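TSR3 (PDB 5APG) probably transfers the aminocarboxypropyl group of S-adenosylmethionine to an N1-methylpseudouridine of 16S rRNA, the last step in making a hypermodified nucleotide. Local coordinates at residues I43-T48 against L66-C71; V49-T54 against I89-P94; S111-V116 against Y136-N141. One frame throughout, in Å; residues are numbered along the deposited sequence.

Overall arrangement
From the N terminus, segment 43-48 pairs with 66-71, and interaction 1 thereby closes a loop through helix 58-63. Segment 49-54 follows directly but finds its partner further on, at 89-94, so interaction 2 starts inside the first loop and ends beyond it: the two cross. They also touch, strands 43-45 and 89-91 being sheet neighbours and Asp46 forming a salt bridge to Arg90. Interaction 3 comes in series, joining the start of helix 112-122 to segment 136-141 and closing the loop through helices 112-122 and 126-133. Leu93 packs on Ala115, and Asp70 is hydrogen-bonded to Thr112. All three contacts meet the ligand EEM, binding sheet edge, sheet centre and helix into one pocket.

Interaction 1: residues I43-T48 against L66-C71; sequences IILDPT and LSLIDC. With EEM ([(3S)-3-amino-4-hydroxy-4-oxo-butyl]-[[(2S,3S,4R,5R)-5-(6-aminopurin-9-yl)-3,4-dihydroxy-oxolan-2-yl]methyl]-methyl-selanium), chain D.
Leu45 and Leu68 lie side by side and point the same way, with Leu45 CD1 3.6 Å from Leu68 CD2. Two residues back in each strand, Ile43 and Leu66 share a face of the sheet but cross obliquely. Leu66 holds CG anti to its backbone N (chi1 179°), which brings Leu66 CD1 to 3.7 Å from Ile43 CG2. The other face carries Ile44 and Ser67; Ile44 CG1 lies 3.9 Å from Ser67 CB, while the Ser67 hydroxyl is hydrogen-bonded to Ser42.

Two backbone bonds set this parallel register. Ser67 N meets Ile43 O at 2.7 Å and nearly straight (172°), and Leu45 N meets Ser67 O at 3.1 Å. The strand axes lie 28° apart, and beyond the second bond Leu45 O and Ile69 N are joined by a water instead of directly. It donates to Leu45 O at 2.6 Å, accepts from Ile69 N at 2.8 Å and is hydrogen-bonded to the ribose O2' of EEM. Ile69 O takes the neighbouring hydroxyl, EEM O3', at 2.7 Å. This is a beta-alpha-beta unit, strands 43-45 and 66-70 joined through helix 58-63, whose C-terminal strand ends hold the ribose of the S-adenosylmethionine analogue in a SPOUT-fold enzyme.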
# COMPACT_ATOMS: atom_id res chain seq x y z
N ILE A 43 -2.18 11.79 -1.00
CA ILE A 43 -1.22 10.77 -0.62
C ILE A 43 -1.13 9.76 -1.75
O ILE A 43 -2.16 9.24 -2.19
CB ILE A 43 -1.62 10.03 0.69
CG1 ILE A 43 -1.77 11.01 1.86
CG2 ILE A 43 -0.61 8.93 1.02
CD1 ILE A 43 -0.46 11.64 2.28
N ILE A 44 0.07 9.46 -2.22
CA ILE A 44 0.22 8.32 -3.11
C ILE A 44 1.10 7.27 -2.44
O ILE A 44 2.18 7.57 -1.92
CB ILE A 44 0.80 8.70 -4.51
CG1 ILE A 44 0.59 7.54 -5.50
CG2 ILE A 44 2.29 9.08 -4.46
CD1 ILE A 44 0.94 7.87 -6.94
N LEU A 45 0.59 6.05 -2.39
CA LEU A 45 1.40 4.95 -1.90
C LEU A 45 2.51 4.71 -2.91
O LEU A 45 2.27 4.74 -4.12
CB LEU A 45 0.57 3.69 -1.67
CG LEU A 45 -0.51 3.80 -0.59
CD1 LEU A 45 -1.13 2.45 -0.31
CD2 LEU A 45 0.04 4.40 0.70
N ASP A 46 3.72 4.51 -2.41
CA ASP A 46 4.88 4.36 -3.27
C ASP A 46 5.91 3.55 -2.52
O ASP A 46 6.55 4.07 -1.60
CB ASP A 46 5.43 5.73 -3.68
CG ASP A 46 6.59 5.64 -4.67
OD1 ASP A 46 7.24 4.57 -4.77
OD2 ASP A 46 6.85 6.66 -5.34
N PRO A 47 6.08 2.27 -2.89
CA PRO A 47 7.02 1.39 -2.19
C PRO A 47 8.49 1.74 -2.44
O PRO A 47 9.34 1.19 -1.76
CB PRO A 47 6.68 0.01 -2.76
CG PRO A 47 6.21 0.30 -4.15
CD PRO A 47 5.44 1.60 -4.04
N THR A 48 8.77 2.65 -3.38
CA THR A 48 10.15 2.98 -3.72
C THR A 48 10.74 4.14 -2.93
O THR A 48 11.94 4.38 -2.98
CB THR A 48 10.31 3.33 -5.22
OG1 THR A 48 9.68 4.59 -5.49
CG2 THR A 48 9.69 2.25 -6.10
N LEU A 66 -6.60 9.42 -1.58
CA LEU A 66 -5.51 8.44 -1.53
C LEU A 66 -5.32 7.81 -2.91
O LEU A 66 -6.26 7.25 -3.47
CB LEU A 66 -5.79 7.35 -0.49
CG LEU A 66 -4.74 6.23 -0.36
CD1 LEU A 66 -3.44 6.76 0.22
CD2 LEU A 66 -5.28 5.08 0.50
N SER A 67 -4.11 7.92 -3.46
CA SER A 67 -3.83 7.43 -4.80
C SER A 67 -2.91 6.21 -4.77
O SER A 67 -2.09 6.06 -3.87
CB SER A 67 -3.19 8.53 -5.65
OG SER A 67 -4.07 9.64 -5.80
N LEU A 68 -3.06 5.34 -5.76
CA LEU A 68 -2.16 4.21 -5.94
C LEU A 68 -1.97 3.89 -7.42
O LEU A 68 -2.86 4.13 -8.24
CB LEU A 68 -2.68 2.94 -5.24
CG LEU A 68 -2.84 2.83 -3.72
CD1 LEU A 68 -4.15 3.45 -3.24
CD2 LEU A 68 -2.74 1.37 -3.32
N ILE A 69 -0.81 3.34 -7.74
CA ILE A 69 -0.60 2.76 -9.05
C ILE A 69 -0.60 1.24 -8.91
O ILE A 69 0.16 0.68 -8.11
CB ILE A 69 0.73 3.22 -9.68
CG1 ILE A 69 0.70 4.73 -9.96
CG2 ILE A 69 1.00 2.46 -10.98
CD1 ILE A 69 2.06 5.33 -10.26
N ASP A 70 -1.48 0.58 -9.65
CA ASP A 70 -1.51 -0.88 -9.65
C ASP A 70 -0.77 -1.41 -10.88
O ASP A 70 -1.15 -1.12 -12.01
CB ASP A 70 -2.95 -1.40 -9.63
CG ASP A 70 -3.03 -2.92 -9.70
OD1 ASP A 70 -2.91 -3.57 -8.64
OD2 ASP A 70 -3.20 -3.46 -10.80
N CYS A 71 0.28 -2.18 -10.64
CA CYS A 71 1.09 -2.75 -11.71
C CYS A 71 1.71 -4.03 -11.20
O CYS A 71 1.49 -4.40 -10.06
CB CYS A 71 2.16 -1.76 -12.16
SG CYS A 71 3.34 -1.30 -10.86
C2 EEM D . 3.69 1.23 -0.40
N3 EEM D . 2.81 0.80 -1.25
C4 EEM D . 2.62 -0.50 -1.42
C1' EEM D . 0.76 -0.72 -3.10
C2' EEM D . 1.51 -0.00 -4.25
C3' EEM D . 1.66 -1.02 -5.18
C4' EEM D . 0.59 -1.83 -5.15
C5' EEM D . 0.89 -3.28 -5.32
O EEM D . -2.83 -6.86 -5.76
C EEM D . -2.45 -7.37 -6.77
OXT EEM D . -3.24 -7.88 -7.55
CA EEM D . -0.98 -7.36 -7.14
N EEM D . -0.79 -8.20 -8.28
CB EEM D . -0.63 -5.90 -7.43
CG EEM D . 0.85 -5.61 -7.48
SE EEM D . 1.19 -3.68 -7.21
CE EEM D . 3.06 -3.27 -7.52
O4' EEM D . 0.15 -1.71 -3.61
O3' EEM D . 2.04 -0.51 -6.52
O2' EEM D . 0.53 0.93 -4.72
N9 EEM D . 1.82 -1.24 -2.19
C8 EEM D . 2.09 -2.50 -1.91
N7 EEM D . 3.04 -2.60 -1.01
C5 EEM D . 3.40 -1.35 -0.66
N1 EEM D . 4.46 0.46 0.34
C6 EEM D . 4.36 -0.84 0.26
N6 EEM D . 5.18 -1.69 1.03
O HOH W 1 1.37 3.12 -5.94

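Interaction 2: residues V49-T54 against I89-P94; sequences VKTPLT and IRRRLP. With EEM ([(3S)-3-amino-4-hydroxy-4-oxo-butyl]-[[(2S,3S,4R,5R)-5-(6-aminopurin-9-yl)-3,4-dihydroxy-oxolan-2-yl]methyl]-methyl-selanium), chain D.
Backbone bonding frames the contact as a single bridge between Pro52 and Arg92. Arg92 N donates to Thr51 O at 2.8 Å, from above the carbonyl plane. Leu53 N returns a bond to Arg92 O, also 2.8 Å long, and this one lies almost along the C=O axis (175°). Pro52, without an N-H, makes a CA-H...O contact with the same Arg92 O through CA.

Three arginines give most of what segment 89-94 brings to the contact, each covered over a guanidinium face by an aliphatic group. Val49 CG1 sits over Arg90, 3.6 Å from Arg90 NE, while the Arg90 guanidinium forms a salt bridge with Asp46. Arg91 is sandwiched, with Thr51 CG2 over one face and Ile89 CG2 over the opposite one, and its NH1 bonds in plane to Arg90 O at 2.8 Å. Arg92 has CG between its backbone N and carbonyl carbon (chi1 66°) and runs extended. Pro52 CB lies over the centre of its guanidinium, Arg92 NE makes a weak bond to Lys50 O at 3.1 Å, and Arg92 NH1 is shared between Leu93 O and a salt bridge to Glu161.

Apolar contact is slighter: Leu53 and Leu93 lie side by side, their CD2 atoms 4.1 Å apart. Waters complete the rim, one linking Lys50 O to Arg92 NH2, another joining Pro52 O, Thr54 OG1 and Arg91 NE.

The ligand is met from the backbone, Leu93 N donating to the adenine N1 of EEM at 3.0 Å and 167°. Arg92 O, gripped by Leu53 N, shares a peptide group with Leu93 N, so the bridge holds and probably polarises the N-H that meets N1. The bond is consistent with an unprotonated N1, and Asp46 and Glu161 probably temper the neighbouring positive charges.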
# COMPACT_ATOMS: atom_id res chain seq x y z
N VAL A 49 9.89 4.88 -2.21
CA VAL A 49 10.40 5.98 -1.38
C VAL A 49 10.66 5.47 0.04
O VAL A 49 10.26 4.36 0.39
CB VAL A 49 9.42 7.17 -1.33
CG1 VAL A 49 9.15 7.70 -2.74
CG2 VAL A 49 8.11 6.79 -0.63
N LYS A 50 11.34 6.28 0.85
CA LYS A 50 11.75 5.84 2.18
C LYS A 50 10.89 6.44 3.29
O LYS A 50 11.02 6.06 4.46
CB LYS A 50 13.22 6.21 2.43
CG LYS A 50 14.19 5.59 1.44
CD LYS A 50 14.06 4.06 1.45
CE LYS A 50 14.92 3.43 0.37
NZ LYS A 50 14.22 3.43 -0.95
N THR A 51 10.01 7.36 2.92
CA THR A 51 9.18 8.07 3.89
C THR A 51 7.91 7.28 4.22
O THR A 51 7.03 7.14 3.37
CB THR A 51 8.78 9.47 3.38
OG1 THR A 51 9.92 10.10 2.78
CG2 THR A 51 8.25 10.33 4.52
N PRO A 52 7.81 6.75 5.45
CA PRO A 52 6.65 5.93 5.79
C PRO A 52 5.40 6.74 6.10
O PRO A 52 5.46 7.83 6.67
CB PRO A 52 7.12 5.18 7.04
CG PRO A 52 8.09 6.11 7.69
CD PRO A 52 8.77 6.86 6.56
N LEU A 53 4.26 6.17 5.71
CA LEU A 53 2.95 6.71 6.05
C LEU A 53 2.77 6.75 7.57
O LEU A 53 3.17 5.82 8.26
CB LEU A 53 1.85 5.84 5.43
CG LEU A 53 0.42 6.39 5.43
CD1 LEU A 53 0.24 7.42 4.32
CD2 LEU A 53 -0.58 5.24 5.30
N THR A 54 2.18 7.83 8.07
CA THR A 54 1.91 7.98 9.50
C THR A 54 0.44 8.37 9.71
O THR A 54 -0.21 8.82 8.78
CB THR A 54 2.84 9.04 10.14
OG1 THR A 54 2.70 10.29 9.45
CG2 THR A 54 4.29 8.58 10.09
N ILE A 89 2.04 13.52 -2.43
CA ILE A 89 2.74 13.27 -1.18
C ILE A 89 3.06 11.78 -1.12
O ILE A 89 2.20 10.95 -0.80
CB ILE A 89 1.90 13.70 0.04
CG1 ILE A 89 1.65 15.21 -0.01
CG2 ILE A 89 2.62 13.34 1.33
CD1 ILE A 89 0.53 15.68 0.89
N ARG A 90 4.30 11.44 -1.46
CA ARG A 90 4.71 10.06 -1.67
C ARG A 90 5.10 9.39 -0.35
O ARG A 90 5.97 9.88 0.36
CB ARG A 90 5.88 9.99 -2.65
CG ARG A 90 5.57 10.61 -4.01
CD ARG A 90 6.83 10.76 -4.86
NE ARG A 90 7.36 9.48 -5.30
CZ ARG A 90 8.41 9.34 -6.10
NH1 ARG A 90 9.05 10.42 -6.56
NH2 ARG A 90 8.83 8.13 -6.46
N ARG A 91 4.45 8.27 -0.05
CA ARG A 91 4.70 7.55 1.20
C ARG A 91 4.77 6.04 0.98
O ARG A 91 3.90 5.47 0.31
CB ARG A 91 3.61 7.87 2.24
CG ARG A 91 3.56 9.32 2.70
CD ARG A 91 4.84 9.72 3.46
NE ARG A 91 4.76 11.08 4.00
CZ ARG A 91 5.18 12.17 3.36
NH1 ARG A 91 5.71 12.08 2.15
NH2 ARG A 91 5.06 13.36 3.94
N ARG A 92 5.79 5.40 1.54
CA ARG A 92 5.79 3.94 1.58
C ARG A 92 4.96 3.52 2.78
O ARG A 92 4.68 4.33 3.66
CB ARG A 92 7.21 3.37 1.68
CG ARG A 92 7.95 3.68 3.00
CD ARG A 92 9.21 2.83 3.12
NE ARG A 92 10.01 3.10 4.32
CZ ARG A 92 9.81 2.53 5.50
NH1 ARG A 92 8.83 1.66 5.67
NH2 ARG A 92 10.60 2.84 6.52
N LEU A 93 4.55 2.26 2.80
CA LEU A 93 3.93 1.74 4.00
C LEU A 93 5.01 1.32 4.97
O LEU A 93 6.08 0.89 4.55
CB LEU A 93 3.01 0.55 3.68
CG LEU A 93 1.72 0.91 2.96
CD1 LEU A 93 1.06 -0.36 2.47
CD2 LEU A 93 0.78 1.68 3.89
N PRO A 94 4.75 1.47 6.27
CA PRO A 94 5.64 0.86 7.27
C PRO A 94 5.65 -0.65 7.08
O PRO A 94 4.72 -1.20 6.48
CB PRO A 94 5.01 1.26 8.61
CG PRO A 94 3.63 1.67 8.29
CD PRO A 94 3.65 2.22 6.90
C2 EEM D . 3.69 1.23 -0.40
N3 EEM D . 2.81 0.80 -1.25
C4 EEM D . 2.62 -0.50 -1.42
C1' EEM D . 0.76 -0.72 -3.10
C2' EEM D . 1.51 -0.00 -4.25
C3' EEM D . 1.66 -1.02 -5.18
C4' EEM D . 0.59 -1.83 -5.15
C5' EEM D . 0.89 -3.28 -5.32
O EEM D . -2.83 -6.86 -5.76
C EEM D . -2.45 -7.37 -6.77
OXT EEM D . -3.24 -7.88 -7.55
CA EEM D . -0.98 -7.36 -7.14
N EEM D . -0.79 -8.20 -8.28
CB EEM D . -0.63 -5.90 -7.43
CG EEM D . 0.85 -5.61 -7.48
SE EEM D . 1.19 -3.68 -7.21
CE EEM D . 3.06 -3.27 -7.52
O4' EEM D . 0.15 -1.71 -3.61
O3' EEM D . 2.04 -0.51 -6.52
O2' EEM D . 0.53 0.93 -4.72
N9 EEM D . 1.82 -1.24 -2.19
C8 EEM D . 2.09 -2.50 -1.91
N7 EEM D . 3.04 -2.60 -1.01
C5 EEM D . 3.40 -1.35 -0.66
N1 EEM D . 4.46 0.46 0.34
C6 EEM D . 4.36 -0.84 0.26
N6 EEM D . 5.18 -1.69 1.03
O HOH W 2 12.96 3.97 5.09
O HOH W 3 8.79 10.33 0.13
O HOH W 4 4.12 10.31 6.89

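Interaction 3: residues S111-V116 against Y136-N141; sequences STIEAV and YKWGPN. With EEM ([(3S)-3-amino-4-hydroxy-4-oxo-butyl]-[[(2S,3S,4R,5R)-5-(6-aminopurin-9-yl)-3,4-dihydroxy-oxolan-2-yl]methyl]-methyl-selanium), chain D.
The tight part of this contact lies at the start of helix 112-122, where Ser111 and Glu114 lock together before meeting the loop. Glu114 N donates to Ser111 OG at 3.2 Å, and Ser111 N donates back to Glu114 OE1 at 3.0 Å from above the carboxylate plane. The Ser111 hydroxyl adds a 2.7 Å bond to Glu114 OE1 on its anti lone pair. Asn100 donates to OE1 as well and Ala99 N to OE2, so the buried carboxylate is well gripped and probably ionised.

The CZ3-CH2 end of the Trp138 indole meets this group, with Glu114 CG at its edge. Glu114 CD lies 3.7 Å from Trp138 CZ3, the carboxylate and ring planes being 69° apart, and Ser111 OG approaches Trp138 CH2 near the ring plane. Ile113, with CG1 anti to its backbone N, places Ile113 CD1 3.7 Å from Tyr136 CE2 at the edge of that ring. The aromatics also pack on each other, Trp138 CZ2 standing 3.5 Å above the Tyr136 plane toward its rim.

Away from these tips the contact is loose. The nearest CA atoms, Glu114 CA and Gly139 CA, are 7.6 Å apart, and only 170 Å² is buried. Tyr136 and Trp138 are partly exposed, and Lys22 makes a cation-pi contact with Tyr136. A MES molecule, probably from the crystallisation liquor, is hydrogen-bonded to Lys137 N.

On the ligand side of the helix start, Thr112 N donates to the carboxylate O of EEM at 2.9 Å, and the positive end of the helix would be expected to strengthen that bond. Ser111 and Glu114 form a capping box, here placed at an N terminus that receives the amino acid end of the bound S-adenosylmethionine analogue.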
# COMPACT_ATOMS: atom_id res chain seq x y z
N SER A 111 -0.08 -7.03 -1.59
CA SER A 111 -1.05 -6.86 -2.66
C SER A 111 -1.63 -5.45 -2.59
O SER A 111 -1.52 -4.78 -1.56
CB SER A 111 -2.17 -7.90 -2.57
OG SER A 111 -3.01 -7.67 -1.44
N THR A 112 -2.22 -4.99 -3.68
CA THR A 112 -2.81 -3.66 -3.71
C THR A 112 -3.89 -3.53 -2.62
O THR A 112 -3.96 -2.51 -1.93
CB THR A 112 -3.39 -3.34 -5.10
OG1 THR A 112 -2.33 -3.33 -6.06
CG2 THR A 112 -4.08 -1.98 -5.10
N ILE A 113 -4.70 -4.57 -2.44
CA ILE A 113 -5.79 -4.47 -1.47
C ILE A 113 -5.25 -4.45 -0.03
O ILE A 113 -5.79 -3.76 0.82
CB ILE A 113 -6.83 -5.62 -1.64
CG1 ILE A 113 -8.06 -5.35 -0.78
CG2 ILE A 113 -6.25 -7.00 -1.32
CD1 ILE A 113 -9.29 -6.20 -1.14
N GLU A 114 -4.18 -5.19 0.23
CA GLU A 114 -3.56 -5.18 1.55
C GLU A 114 -2.95 -3.81 1.84
O GLU A 114 -2.99 -3.31 2.96
CB GLU A 114 -2.48 -6.27 1.67
CG GLU A 114 -3.03 -7.68 1.85
CD GLU A 114 -1.98 -8.74 1.59
OE1 GLU A 114 -1.41 -8.75 0.48
OE2 GLU A 114 -1.70 -9.56 2.49
N ALA A 115 -2.37 -3.21 0.81
CA ALA A 115 -1.76 -1.90 0.95
C ALA A 115 -2.81 -0.84 1.25
O ALA A 115 -2.59 0.03 2.11
CB ALA A 115 -1.00 -1.54 -0.28
N VAL A 116 -3.93 -0.89 0.54
CA VAL A 116 -5.02 0.04 0.78
C VAL A 116 -5.52 -0.12 2.22
O VAL A 116 -5.69 0.86 2.94
CB VAL A 116 -6.19 -0.19 -0.21
CG1 VAL A 116 -7.45 0.56 0.24
CG2 VAL A 116 -5.77 0.26 -1.62
N TYR A 136 -11.65 -10.78 0.63
CA TYR A 136 -10.96 -12.06 0.46
C TYR A 136 -11.06 -12.88 1.75
O TYR A 136 -11.11 -12.32 2.84
CB TYR A 136 -9.48 -11.84 0.07
CG TYR A 136 -9.31 -11.31 -1.34
CD1 TYR A 136 -9.27 -12.18 -2.42
CD2 TYR A 136 -9.19 -9.95 -1.58
CE1 TYR A 136 -9.11 -11.71 -3.72
CE2 TYR A 136 -9.03 -9.47 -2.87
CZ TYR A 136 -8.99 -10.35 -3.93
OH TYR A 136 -8.84 -9.87 -5.21
N LYS A 137 -11.09 -14.20 1.62
CA LYS A 137 -11.21 -15.02 2.82
C LYS A 137 -9.97 -14.86 3.70
O LYS A 137 -10.07 -14.93 4.92
CB LYS A 137 -11.45 -16.49 2.46
CG LYS A 137 -10.27 -17.21 1.83
CD LYS A 137 -10.56 -18.71 1.79
CE LYS A 137 -9.63 -19.45 0.84
NZ LYS A 137 -10.03 -20.88 0.71
N TRP A 138 -8.81 -14.63 3.07
CA TRP A 138 -7.55 -14.48 3.79
C TRP A 138 -7.31 -13.04 4.26
O TRP A 138 -6.36 -12.76 5.00
CB TRP A 138 -6.37 -14.93 2.91
CG TRP A 138 -6.38 -14.30 1.54
CD1 TRP A 138 -6.84 -14.87 0.38
CD2 TRP A 138 -5.93 -12.99 1.19
NE1 TRP A 138 -6.70 -13.99 -0.67
CE2 TRP A 138 -6.14 -12.83 -0.20
CE3 TRP A 138 -5.36 -11.93 1.91
CZ2 TRP A 138 -5.81 -11.65 -0.88
CZ3 TRP A 138 -5.03 -10.77 1.24
CH2 TRP A 138 -5.25 -10.64 -0.14
N GLY A 139 -8.18 -12.13 3.83
CA GLY A 139 -8.03 -10.71 4.12
C GLY A 139 -7.89 -10.30 5.58
O GLY A 139 -6.91 -9.65 5.95
N PRO A 140 -8.88 -10.66 6.42
CA PRO A 140 -8.83 -10.26 7.83
C PRO A 140 -7.56 -10.73 8.55
O PRO A 140 -7.09 -10.06 9.47
CB PRO A 140 -10.07 -10.93 8.42
CG PRO A 140 -11.03 -10.96 7.27
CD PRO A 140 -10.16 -11.29 6.08
N ASN A 141 -7.00 -11.86 8.11
CA ASN A 141 -5.78 -12.39 8.71
C ASN A 141 -4.58 -11.45 8.55
O ASN A 141 -3.62 -11.54 9.30
CB ASN A 141 -5.44 -13.75 8.11
CG ASN A 141 -4.44 -14.52 8.96
OD1 ASN A 141 -4.55 -14.56 10.19
ND2 ASN A 141 -3.46 -15.14 8.31
C2 EEM D . 3.69 1.23 -0.40
N3 EEM D . 2.81 0.80 -1.25
C4 EEM D . 2.62 -0.50 -1.42
C1' EEM D . 0.76 -0.72 -3.10
C2' EEM D . 1.51 -0.00 -4.25
C3' EEM D . 1.66 -1.02 -5.18
C4' EEM D . 0.59 -1.83 -5.15
C5' EEM D . 0.89 -3.28 -5.32
O EEM D . -2.83 -6.86 -5.76
C EEM D . -2.45 -7.37 -6.77
OXT EEM D . -3.24 -7.88 -7.55
CA EEM D . -0.98 -7.36 -7.14
N EEM D . -0.79 -8.20 -8.28
CB EEM D . -0.63 -5.90 -7.43
CG EEM D . 0.85 -5.61 -7.48
SE EEM D . 1.19 -3.68 -7.21
CE EEM D . 3.06 -3.27 -7.52
O4' EEM D . 0.15 -1.71 -3.61
O3' EEM D . 2.04 -0.51 -6.52
O2' EEM D . 0.53 0.93 -4.72
N9 EEM D . 1.82 -1.24 -2.19
C8 EEM D . 2.09 -2.50 -1.91
N7 EEM D . 3.04 -2.60 -1.01
C5 EEM D . 3.40 -1.35 -0.66
N1 EEM D . 4.46 0.46 0.34
C6 EEM D . 4.36 -0.84 0.26
N6 EEM D . 5.18 -1.69 1.03